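Local atomic coordinates of heme-binding protein A (Haemophilus parasuis 29755, PDB entry 3TPA), a protein that probably binds glutathione as the solute-binding component of a bacterial ABC-type uptake system. Residues Ala447-Ala452 / Gln466-Ile471. The protein carries 1 engineered substitution. Numbering follows the deposited sequence.
Sequences ALLASA and QQAVEI
Leu448 reaches from helix 443-453 onto the backbone of helix 458-475 at Ala468, the two helices forming an antiparallel hairpin in this family 5 solute-binding protein. The short segments run at 159° to each other with axes 9.4 Å apart. No hydrogen bond joins them, and the contact rests on apolar packing. In Leu448, chi1 of -66° puts CG beside the backbone N, anti to the carbonyl carbon. The two methyls of this side chain meet different partners. CD1 lies 3.6 Å from Ala468 N, beside the CB of Gln467, and also meets the CD1 of Ile471, one turn further along the helix. The extended chain of Gln467, an exposed residue, crosses the leucine side chain at about a right angle and touches it through CB and OE1. At Ala468 the backbones approach nearest, its CA 6.1 Å from that of Leu448. Its methyl is met by two leucines, by the CB of Leu448 and by CD2 of Leu449, whose CB points past the partner helix while its branch turns in. Beyond the pair, Leu423 of helix 420-427 packs against both Leu449 and Val469, bridging the two helices. Phe445, three residues before Leu448 on the same helix, also touches Ala468 and Ile471. At the outer margin, Gln467 OE1 stands 3.7 Å from Leu448 CD2.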
# COMPACT_ATOMS: atom_id res chain seq x y z
N ALA A 447 -3.58 21.13 12.59
CA ALA A 447 -2.58 22.10 12.14
C ALA A 447 -1.22 21.44 11.92
O ALA A 447 -0.52 21.75 10.95
CB ALA A 447 -2.46 23.28 13.13
N LEU A 448 -0.85 20.53 12.82
CA LEU A 448 0.39 19.78 12.64
C LEU A 448 0.36 18.93 11.36
O LEU A 448 1.37 18.83 10.66
CB LEU A 448 0.69 18.88 13.84
CG LEU A 448 1.00 19.61 15.15
CD1 LEU A 448 1.05 18.63 16.30
CD2 LEU A 448 2.33 20.36 15.02
N LEU A 449 -0.78 18.33 11.04
CA LEU A 449 -0.86 17.51 9.82
C LEU A 449 -0.66 18.39 8.59
O LEU A 449 0.04 18.02 7.65
CB LEU A 449 -2.19 16.75 9.69
CG LEU A 449 -2.52 15.65 10.70
CD1 LEU A 449 -3.66 14.78 10.15
CD2 LEU A 449 -1.28 14.80 10.97
N ALA A 450 -1.30 19.55 8.60
CA ALA A 450 -1.20 20.44 7.45
C ALA A 450 0.25 20.96 7.29
O ALA A 450 0.81 20.94 6.19
CB ALA A 450 -2.21 21.58 7.58
N SER A 451 0.85 21.41 8.38
CA SER A 451 2.24 21.86 8.35
C SER A 451 3.17 20.77 7.86
O SER A 451 4.04 21.02 7.04
CB SER A 451 2.69 22.34 9.74
OG SER A 451 2.01 23.54 10.09
N ALA A 452 2.99 19.56 8.38
CA ALA A 452 3.87 18.45 8.05
C ALA A 452 3.74 18.02 6.60
O ALA A 452 4.73 17.66 5.97
CB ALA A 452 3.61 17.26 8.98
N GLN A 466 5.55 13.13 15.15
CA GLN A 466 5.61 12.58 16.50
C GLN A 466 4.72 13.37 17.45
O GLN A 466 4.08 12.79 18.33
CB GLN A 466 7.05 12.53 17.02
CG GLN A 466 7.88 11.42 16.39
CD GLN A 466 9.21 11.23 17.08
OE1 GLN A 466 9.74 12.16 17.69
NE2 GLN A 466 9.77 10.03 16.99
N GLN A 467 4.70 14.69 17.26
CA GLN A 467 3.87 15.55 18.06
C GLN A 467 2.40 15.30 17.81
O GLN A 467 1.61 15.23 18.77
CB GLN A 467 4.18 17.02 17.78
CG GLN A 467 5.51 17.48 18.32
CD GLN A 467 5.73 18.97 18.15
OE1 GLN A 467 4.86 19.69 17.67
NE2 GLN A 467 6.90 19.43 18.56
N ALA A 468 2.01 15.18 16.55
CA ALA A 468 0.61 14.86 16.20
C ALA A 468 0.16 13.52 16.78
O ALA A 468 -0.94 13.40 17.30
CB ALA A 468 0.43 14.84 14.68
N VAL A 469 1.02 12.51 16.67
CA VAL A 469 0.67 11.18 17.18
C VAL A 469 0.51 11.19 18.72
O VAL A 469 -0.35 10.53 19.25
CB VAL A 469 1.67 10.10 16.71
CG1 VAL A 469 1.49 8.82 17.50
CG2 VAL A 469 1.46 9.84 15.23
N GLU A 470 1.31 11.97 19.43
CA GLU A 470 1.17 12.06 20.89
C GLU A 470 -0.20 12.63 21.27
O GLU A 470 -0.82 12.20 22.25
CB GLU A 470 2.30 12.89 21.50
CG GLU A 470 3.66 12.20 21.48
CD GLU A 470 4.04 11.56 22.81
OE1 GLU A 470 3.18 11.47 23.71
OE2 GLU A 470 5.21 11.15 22.96
N ILE A 471 -0.68 13.60 20.50
CA ILE A 471 -2.01 14.17 20.75
C ILE A 471 -3.10 13.14 20.47
O ILE A 471 -4.02 12.92 21.28
CB ILE A 471 -2.26 15.44 19.91
CG1 ILE A 471 -1.38 16.60 20.40
CG2 ILE A 471 -3.74 15.83 19.95
CD1 ILE A 471 -1.36 17.81 19.45